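PDB 1DYS: endoglucanase from Humicola insolens, which hydrolyses internal beta-1,4-glucosidic linkages of cellulose and so takes part in the recycling of plant biomass. Local coordinates for residues D92-E97 / A150-A155; E115-F120 / G164-Q169; Q267-L272 / W282-P287. All blocks are in the same frame, centred on the assembly; numbering follows the deposited sequence.

Interaction 1: residues D92-E97 / A150-A155; sequences DCSAGE and AFCRNA
Gly96 O sits over the centre of one face of the Phe151 ring, 3.4 Å above its plane, while Cys93 meets the ring edge with its CA in plane and its O 3.4 Å from Phe151 CD2. CG of Phe151 is anti to its backbone N (chi1 -173°), which lays the ring against the Gly96-Glu97 peptide, and Phe151 CE2 comes within 3.5 Å of Glu97 N. Gly96 has a positive phi (100°), where any side chain would collide with the carbonyl O of Ala95. Beside the ring, Cys93 SG and Cys152 SG are joined at 2.0 Å, the disulfide turning through a chi3 of 106°. Cys93 SG takes the crowded position between backbone N and carbonyl carbon, from which it bonds to Cys152 SG; Cys93 CB also packs 3.9 Å from Phe151 CD2. An alanine in place of Phe151 would probably lose the ring's packing on the Gly96-Glu97 peptide and leave the disulfide with less support beside it. Ser94 OG is hydrogen-bonded to Asn143 OD1, and Glu97 OE1 to the backbone N of Trp330 of the second subunit. The link thus pins the loop after strand 79-85, with Asp92, a probable proton donor, next to Cys93, onto the first turn of helix 150-169, with helix 140-146 packed against both Asp92 and Cys93.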
loop_
_atom_site.group_PDB
_atom_site.type_symbol
_atom_site.label_atom_id
_atom_site.label_comp_id
_atom_site.label_asym_id
_atom_site.label_seq_id
_atom_site.Cartn_x
_atom_site.Cartn_y
_atom_site.Cartn_z
ATOM N N ASP A 92 -4.722 -2.719 -12.012
ATOM C CA ASP A 92 -3.425 -2.891 -12.651
ATOM C C ASP A 92 -3.108 -4.374 -12.857
ATOM O O ASP A 92 -2.063 -4.886 -12.475
ATOM C CB ASP A 92 -2.303 -2.248 -11.833
ATOM C CG ASP A 92 -2.504 -0.750 -11.704
ATOM O OD1 ASP A 92 -2.390 -0.099 -12.769
ATOM O OD2 ASP A 92 -2.781 -0.181 -10.620
ATOM N N CYS A 93 -4.009 -5.031 -13.624
ATOM C CA CYS A 93 -3.921 -6.498 -13.680
ATOM C C CYS A 93 -2.636 -7.025 -14.255
ATOM O O CYS A 93 -2.184 -8.160 -14.002
ATOM C CB CYS A 93 -5.158 -7.070 -14.397
ATOM S SG CYS A 93 -5.247 -6.669 -16.151
ATOM N N SER A 94 -1.939 -6.271 -15.123
ATOM C CA SER A 94 -0.726 -6.750 -15.764
ATOM C C SER A 94 0.377 -7.097 -14.790
ATOM O O SER A 94 1.211 -7.933 -15.173
ATOM C CB SER A 94 -0.215 -5.793 -16.837
ATOM O OG SER A 94 -1.096 -5.797 -17.960
ATOM N N ALA A 95 0.337 -6.641 -13.537
ATOM C CA ALA A 95 1.336 -7.006 -12.552
ATOM C C ALA A 95 0.975 -8.329 -11.878
ATOM O O ALA A 95 1.823 -8.894 -11.189
ATOM C CB ALA A 95 1.464 -5.861 -11.567
ATOM N N GLY A 96 -0.227 -8.863 -12.138
ATOM C CA GLY A 96 -0.546 -10.205 -11.664
ATOM C C GLY A 96 -1.365 -10.358 -10.415
ATOM O O GLY A 96 -1.801 -11.463 -10.073
ATOM N N GLU A 97 -1.702 -9.231 -9.786
ATOM C CA GLU A 97 -2.512 -9.239 -8.561
ATOM C C GLU A 97 -3.064 -7.824 -8.402
ATOM O O GLU A 97 -2.338 -6.899 -8.776
ATOM C CB GLU A 97 -1.616 -9.587 -7.355
ATOM C CG GLU A 97 -2.303 -9.386 -6.009
ATOM C CD GLU A 97 -1.373 -9.563 -4.831
ATOM O OE1 GLU A 97 -0.150 -9.355 -4.970
ATOM O OE2 GLU A 97 -1.899 -9.884 -3.736
ATOM N N ALA A 150 -3.023 -14.548 -18.248
ATOM C CA ALA A 150 -4.184 -15.250 -17.737
ATOM C C ALA A 150 -4.936 -14.427 -16.707
ATOM O O ALA A 150 -6.145 -14.291 -16.760
ATOM C CB ALA A 150 -3.716 -16.572 -17.127
ATOM N N PHE A 151 -4.186 -13.807 -15.789
ATOM C CA PHE A 151 -4.813 -12.981 -14.772
ATOM C C PHE A 151 -5.630 -11.831 -15.340
ATOM O O PHE A 151 -6.756 -11.599 -14.893
ATOM C CB PHE A 151 -3.721 -12.507 -13.809
ATOM C CG PHE A 151 -4.341 -11.776 -12.624
ATOM C CD1 PHE A 151 -5.002 -12.450 -11.632
ATOM C CD2 PHE A 151 -4.241 -10.397 -12.550
ATOM C CE1 PHE A 151 -5.552 -11.797 -10.559
ATOM C CE2 PHE A 151 -4.770 -9.717 -11.472
ATOM C CZ PHE A 151 -5.450 -10.411 -10.485
ATOM N N CYS A 152 -5.099 -11.046 -16.263
ATOM C CA CYS A 152 -5.874 -9.959 -16.872
ATOM C C CYS A 152 -7.078 -10.428 -17.690
ATOM O O CYS A 152 -8.169 -9.826 -17.664
ATOM C CB CYS A 152 -5.037 -9.149 -17.876
ATOM S SG CYS A 152 -3.952 -7.956 -17.049
ATOM N N ARG A 153 -6.842 -11.511 -18.425
ATOM C CA ARG A 153 -7.911 -12.052 -19.282
ATOM C C ARG A 153 -9.086 -12.520 -18.452
ATOM O O ARG A 153 -10.268 -12.362 -18.800
ATOM C CB ARG A 153 -7.324 -13.185 -20.151
ATOM C CG ARG A 153 -6.412 -12.676 -21.258
ATOM C CD ARG A 153 -6.125 -13.743 -22.320
ATOM N NE ARG A 153 -5.192 -14.777 -21.872
ATOM C CZ ARG A 153 -5.588 -16.038 -21.642
ATOM N NH1 ARG A 153 -6.847 -16.401 -21.831
ATOM N NH2 ARG A 153 -4.658 -16.871 -21.223
ATOM N N ASN A 154 -8.797 -13.054 -17.266
ATOM C CA ASN A 154 -9.783 -13.468 -16.306
ATOM C C ASN A 154 -10.540 -12.307 -15.673
ATOM O O ASN A 154 -11.593 -12.546 -15.098
ATOM C CB ASN A 154 -9.116 -14.227 -15.141
ATOM C CG ASN A 154 -9.441 -15.700 -15.251
ATOM O OD1 ASN A 154 -10.588 -16.085 -15.009
ATOM N ND2 ASN A 154 -8.440 -16.485 -15.612
ATOM N N ALA A 155 -9.949 -11.132 -15.643
ATOM C CA ALA A 155 -10.521 -9.948 -15.025
ATOM C C ALA A 155 -11.270 -9.025 -15.979
ATOM O O ALA A 155 -12.047 -8.157 -15.591
ATOM C CB ALA A 155 -9.334 -9.147 -14.448
#

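Interaction 2: residues E115-F120 / G164-Q169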
loop_
_atom_site.group_PDB
_atom_site.type_symbol
_atom_site.label_atom_id
_atom_site.label_comp_id
_atom_site.label_asym_id
_atom_site.label_seq_id
_atom_site.Cartn_x
_atom_site.Cartn_y
_atom_site.Cartn_z
ATOM N N GLU A 115 -19.540 -0.521 -1.865
ATOM C CA GLU A 115 -18.748 0.126 -0.832
ATOM C C GLU A 115 -17.854 1.249 -1.384
ATOM O O GLU A 115 -17.358 1.980 -0.513
ATOM C CB GLU A 115 -17.865 -0.920 -0.125
ATOM C CG GLU A 115 -18.649 -1.915 0.720
ATOM C CD GLU A 115 -17.743 -2.861 1.497
ATOM O OE1 GLU A 115 -16.945 -2.427 2.361
ATOM O OE2 GLU A 115 -17.759 -4.071 1.213
ATOM N N TYR A 116 -17.708 1.311 -2.716
ATOM C CA TYR A 116 -16.824 2.362 -3.250
ATOM C C TYR A 116 -17.551 3.270 -4.248
ATOM O O TYR A 116 -17.656 4.450 -3.880
ATOM C CB TYR A 116 -15.535 1.741 -3.787
ATOM C CG TYR A 116 -14.594 2.770 -4.384
ATOM C CD1 TYR A 116 -13.785 3.563 -3.578
ATOM C CD2 TYR A 116 -14.566 2.976 -5.749
ATOM C CE1 TYR A 116 -12.943 4.535 -4.122
ATOM C CE2 TYR A 116 -13.725 3.954 -6.315
ATOM C CZ TYR A 116 -12.917 4.699 -5.492
ATOM O OH TYR A 116 -12.082 5.668 -6.023
ATOM N N VAL A 117 -18.097 2.741 -5.339
ATOM C CA VAL A 117 -18.795 3.646 -6.259
ATOM C C VAL A 117 -20.036 4.279 -5.628
ATOM O O VAL A 117 -20.190 5.508 -5.707
ATOM C CB VAL A 117 -19.135 2.906 -7.568
ATOM C CG1 VAL A 117 -19.930 3.760 -8.511
ATOM C CG2 VAL A 117 -17.810 2.479 -8.246
ATOM N N ASN A 118 -20.892 3.503 -4.944
ATOM C CA ASN A 118 -22.100 4.161 -4.408
ATOM C C ASN A 118 -21.825 5.335 -3.524
ATOM O O ASN A 118 -22.369 6.437 -3.759
ATOM C CB ASN A 118 -23.029 3.123 -3.785
ATOM C CG ASN A 118 -23.600 2.231 -4.865
ATOM O OD1 ASN A 118 -23.495 2.345 -6.082
ATOM N ND2 ASN A 118 -24.294 1.185 -4.368
ATOM N N PRO A 119 -20.978 5.220 -2.541
ATOM C CA PRO A 119 -20.645 6.285 -1.614
ATOM C C PRO A 119 -19.989 7.442 -2.355
ATOM O O PRO A 119 -20.234 8.606 -2.012
ATOM C CB PRO A 119 -19.829 5.747 -0.443
ATOM C CG PRO A 119 -19.719 4.295 -0.780
ATOM C CD PRO A 119 -20.407 3.945 -2.075
ATOM N N PHE A 120 -19.173 7.130 -3.353
ATOM C CA PHE A 120 -18.551 8.158 -4.170
ATOM C C PHE A 120 -19.645 8.997 -4.846
ATOM O O PHE A 120 -19.640 10.231 -4.716
ATOM C CB PHE A 120 -17.657 7.517 -5.231
ATOM C CG PHE A 120 -16.578 8.370 -5.837
ATOM C CD1 PHE A 120 -16.853 9.529 -6.556
ATOM C CD2 PHE A 120 -15.271 7.912 -5.689
ATOM C CE1 PHE A 120 -15.798 10.209 -7.129
ATOM C CE2 PHE A 120 -14.207 8.583 -6.265
ATOM C CZ PHE A 120 -14.499 9.749 -6.964
ATOM N N GLY A 164 -18.236 0.417 -16.340
ATOM C CA GLY A 164 -19.554 0.843 -16.851
ATOM C C GLY A 164 -20.451 1.236 -15.689
ATOM O O GLY A 164 -21.251 2.159 -15.800
ATOM N N TYR A 165 -20.364 0.472 -14.583
ATOM C CA TYR A 165 -21.152 0.774 -13.417
ATOM C C TYR A 165 -20.799 2.139 -12.818
ATOM O O TYR A 165 -21.696 2.923 -12.490
ATOM C CB TYR A 165 -21.042 -0.328 -12.342
ATOM C CG TYR A 165 -21.902 -0.014 -11.137
ATOM C CD1 TYR A 165 -23.262 -0.378 -11.182
ATOM C CD2 TYR A 165 -21.470 0.603 -9.987
ATOM C CE1 TYR A 165 -24.093 -0.087 -10.125
ATOM C CE2 TYR A 165 -22.306 0.904 -8.932
ATOM C CZ TYR A 165 -23.638 0.541 -8.993
ATOM O OH TYR A 165 -24.496 0.801 -7.958
ATOM N N ALA A 166 -19.495 2.410 -12.784
ATOM C CA ALA A 166 -19.075 3.718 -12.259
ATOM C C ALA A 166 -19.577 4.864 -13.150
ATOM O O ALA A 166 -20.109 5.817 -12.565
ATOM C CB ALA A 166 -17.552 3.657 -12.204
ATOM N N ILE A 167 -19.529 4.706 -14.471
ATOM C CA ILE A 167 -20.050 5.746 -15.355
ATOM C C ILE A 167 -21.548 5.877 -15.103
ATOM O O ILE A 167 -22.064 6.985 -15.009
ATOM C CB ILE A 167 -19.813 5.394 -16.830
ATOM C CG1 ILE A 167 -18.297 5.359 -17.128
ATOM C CG2 ILE A 167 -20.467 6.368 -17.806
ATOM C CD1 ILE A 167 -17.897 4.713 -18.437
ATOM N N SER A 168 -22.230 4.717 -15.054
ATOM C CA SER A 168 -23.691 4.766 -14.862
ATOM C C SER A 168 -24.097 5.504 -13.607
ATOM O O SER A 168 -25.185 6.109 -13.552
ATOM C CB SER A 168 -24.302 3.358 -14.864
ATOM O OG SER A 168 -24.162 2.588 -13.668
ATOM N N GLN A 169 -23.323 5.415 -12.524
ATOM C CA GLN A 169 -23.691 6.067 -11.284
ATOM C C GLN A 169 -23.298 7.536 -11.147
ATOM O O GLN A 169 -23.678 8.163 -10.160
ATOM C CB GLN A 169 -23.035 5.348 -10.085
ATOM C CG GLN A 169 -23.705 3.998 -9.798
ATOM C CD GLN A 169 -24.975 4.299 -9.016
ATOM O OE1 GLN A 169 -24.970 4.970 -7.970
ATOM N NE2 GLN A 169 -26.098 3.876 -9.574
HETATM O O HOH W 1 -25.775 -1.058 -6.211
#
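Val117 lays CG1 against the Tyr165 ring, 3.7 Å from Tyr165 CE2, in an oblique crossing, with its CB near the ring plane at the edge. Val117 CG1 is anti to the backbone N (chi1 176°) and also reaches Gln169 CB at 3.8 Å, while the other branch, Val117 CG2, meets Ala166 CB at 4.1 Å. Helices 108-126 and 150-169 run almost parallel here, their axes 9.8 Å apart and crossing at -16°, as neighbours in the outer layer of the distorted alpha/beta barrel of family 6: they follow strands 79-85 and 132-136, which pair in parallel. Pro119 lacks an N-H for the preceding turn, and helix 108-126 is kinked there. At the more exposed margin Tyr165 OH donates to Asn118 OD1 over 2.6 Å, in the carbonyl plane and on a lone pair. A water closes the triangle, donating to Tyr165 OH at 2.9 Å and accepting a longer bond from Asn118 ND2 at 3.3 Å, which is consistent with the modelled orientation of the amide. Gln169 bends at chi2 (-80°), its CB and CG lying along Val117 CG1, and its backbone O takes a bond from Lys125 farther down helix 108-126.

Interaction 3: residues Q267-L272 / W282-P287; sequences QSRVAL and WCNVNP
One backbone hydrogen bond crosses between 267-272 and 282-287: Leu272 N donates to Pro287 O over 3.1 Å, nearly straight at 174°, though the donor stands 33° above the carbonyl plane. A cis peptide precedes Pro287. Within 282-287, Asn286 ND2 donates in its own amide plane to Asn284 O at 2.9 Å, tying the Asn286 side chain back to the backbone two residues earlier. Two apolar touches accompany the crossing bond. Leu272 CD1 reaches Pro287 CB at 3.7 Å, the side chains meeting obliquely, and Ala271 CB lies a looser 4.3 Å from Val285 CG1. This is the mouth of a long connection between strands 270-271 and 288-289, a small antiparallel ribbon placed after barrel strand 262-266; Val270 bonds to Gly289 in it, and Leu272 with Pro287 adds the next pair. The charged part is indirect. Arg269 NH1 stops 4.3 Å from Asn284 OD1, too long for a bond, but it forms a salt bridge with Asp316, which also accepts from Asn284 N; Arg269 NH2 goes to Ser221 O. Asn284 ND2 is taken up by Cys319 O, close to the covalent tie between Cys283 and Cys319. Cys283 CB lies 3.5 Å above the plane of the Trp282 indole, toward its rim, and Trp282, exposed here, is a likely substrate-binding residue.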
loop_
_atom_site.group_PDB
_atom_site.type_symbol
_atom_site.label_atom_id
_atom_site.label_comp_id
_atom_site.label_asym_id
_atom_site.label_seq_id
_atom_site.Cartn_x
_atom_site.Cartn_y
_atom_site.Cartn_z
ATOM N N GLN A 267 0.330 17.129 -16.712
ATOM C CA GLN A 267 1.691 17.616 -16.915
ATOM C C GLN A 267 2.299 17.845 -15.540
ATOM O O GLN A 267 3.226 18.619 -15.379
ATOM C CB GLN A 267 1.799 18.924 -17.733
ATOM C CG GLN A 267 1.440 18.763 -19.205
ATOM C CD GLN A 267 2.516 18.002 -19.973
ATOM O OE1 GLN A 267 3.483 18.598 -20.457
ATOM N NE2 GLN A 267 2.342 16.709 -20.060
ATOM N N SER A 268 1.849 17.069 -14.516
ATOM C CA SER A 268 2.420 17.203 -13.176
ATOM C C SER A 268 3.915 16.958 -13.175
ATOM O O SER A 268 4.655 17.602 -12.420
ATOM C CB SER A 268 1.764 16.183 -12.221
ATOM O OG SER A 268 1.939 14.859 -12.770
ATOM N N ARG A 269 4.407 16.052 -13.996
ATOM C CA ARG A 269 5.844 15.771 -14.100
ATOM C C ARG A 269 6.162 15.563 -15.578
ATOM O O ARG A 269 5.397 14.899 -16.267
ATOM C CB ARG A 269 6.196 14.453 -13.383
ATOM C CG ARG A 269 5.890 14.492 -11.890
ATOM C CD ARG A 269 6.302 13.234 -11.142
ATOM N NE ARG A 269 5.503 12.080 -11.620
ATOM C CZ ARG A 269 5.693 10.866 -11.117
ATOM N NH1 ARG A 269 6.615 10.632 -10.207
ATOM N NH2 ARG A 269 4.951 9.834 -11.572
ATOM N N VAL A 270 7.218 16.185 -16.090
ATOM C CA VAL A 270 7.644 16.024 -17.468
ATOM C C VAL A 270 9.129 15.628 -17.481
ATOM O O VAL A 270 9.938 16.316 -16.873
ATOM C CB VAL A 270 7.441 17.336 -18.260
ATOM C CG1 VAL A 270 7.888 17.109 -19.710
ATOM C CG2 VAL A 270 5.986 17.777 -18.303
ATOM N N ALA A 271 9.411 14.532 -18.173
ATOM C CA ALA A 271 10.795 14.087 -18.301
ATOM C C ALA A 271 11.562 15.095 -19.148
ATOM O O ALA A 271 11.065 15.664 -20.129
ATOM C CB ALA A 271 10.785 12.728 -19.004
ATOM N N LEU A 272 12.803 15.312 -18.741
ATOM C CA LEU A 272 13.743 16.166 -19.435
ATOM C C LEU A 272 14.597 15.250 -20.310
ATOM O O LEU A 272 14.456 14.014 -20.296
ATOM C CB LEU A 272 14.644 16.954 -18.476
ATOM C CG LEU A 272 13.926 17.566 -17.258
ATOM C CD1 LEU A 272 14.891 18.217 -16.271
ATOM C CD2 LEU A 272 12.901 18.603 -17.696
ATOM N N TRP A 282 8.693 3.993 -15.882
ATOM C CA TRP A 282 7.673 4.757 -15.164
ATOM C C TRP A 282 7.963 5.153 -13.728
ATOM O O TRP A 282 7.176 5.948 -13.177
ATOM C CB TRP A 282 6.383 3.878 -15.094
ATOM C CG TRP A 282 6.699 2.563 -14.438
ATOM C CD1 TRP A 282 7.207 1.437 -15.042
ATOM C CD2 TRP A 282 6.580 2.238 -13.042
ATOM N NE1 TRP A 282 7.429 0.457 -14.106
ATOM C CE2 TRP A 282 7.036 0.923 -12.872
ATOM C CE3 TRP A 282 6.093 2.932 -11.932
ATOM C CZ2 TRP A 282 7.052 0.279 -11.631
ATOM C CZ3 TRP A 282 6.129 2.305 -10.701
ATOM C CH2 TRP A 282 6.597 0.987 -10.546
ATOM N N CYS A 283 8.913 4.516 -13.072
ATOM C CA CYS A 283 9.108 4.728 -11.642
ATOM C C CYS A 283 10.088 5.837 -11.339
ATOM O O CYS A 283 11.260 5.735 -11.695
ATOM C CB CYS A 283 9.595 3.424 -10.956
ATOM S SG CYS A 283 9.671 3.644 -9.158
ATOM N N ASN A 284 9.612 6.893 -10.717
ATOM C CA ASN A 284 10.423 8.015 -10.274
ATOM C C ASN A 284 11.451 8.405 -11.342
ATOM O O ASN A 284 12.637 8.490 -11.072
ATOM C CB ASN A 284 11.067 7.704 -8.937
ATOM C CG ASN A 284 10.054 7.378 -7.859
ATOM O OD1 ASN A 284 8.962 7.965 -7.776
ATOM N ND2 ASN A 284 10.402 6.401 -7.035
ATOM N N VAL A 285 10.907 8.691 -12.516
ATOM C CA VAL A 285 11.777 9.029 -13.654
ATOM C C VAL A 285 12.500 10.326 -13.394
ATOM O O VAL A 285 11.994 11.336 -12.928
ATOM C CB VAL A 285 10.967 9.005 -14.963
ATOM C CG1 VAL A 285 11.662 9.660 -16.147
ATOM C CG2 VAL A 285 10.600 7.563 -15.219
ATOM N N ASN A 286 13.798 10.303 -13.730
ATOM C CA ASN A 286 14.618 11.499 -13.489
ATOM C C ASN A 286 15.726 11.553 -14.545
ATOM O O ASN A 286 16.216 10.530 -15.001
ATOM C CB ASN A 286 15.166 11.498 -12.078
ATOM C CG ASN A 286 16.043 10.276 -11.833
ATOM O OD1 ASN A 286 17.272 10.318 -11.987
ATOM N ND2 ASN A 286 15.406 9.154 -11.492
ATOM N N PRO A 287 16.082 12.772 -14.913
ATOM C CA PRO A 287 15.557 14.023 -14.429
ATOM C C PRO A 287 14.171 14.406 -14.918
ATOM O O PRO A 287 13.797 14.079 -16.046
ATOM C CB PRO A 287 16.483 15.157 -14.957
ATOM C CG PRO A 287 17.333 14.459 -15.982
ATOM C CD PRO A 287 17.127 12.966 -15.940
#

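Each contact is partly buried, none wholly in the core. Interactions 1 and 2 share helix 150-169, the first at its opening turn and the second toward its far end, their centres about 22 Å apart; interaction 3 lies on the opposite side of the chain's centre from interaction 2. Interaction 1 joins loop to helix by a covalent bond and a ring over a peptide, whereas interaction 2 joins helix to helix by a valine packed on a tyrosine ring, with a hydrated polar margin. Interaction 3 joins loop to strand through backbone bonding and a shared aspartate. Interactions 1 and 3 hold residues probably used in catalysis or substrate binding; interaction 2 is away from such sites.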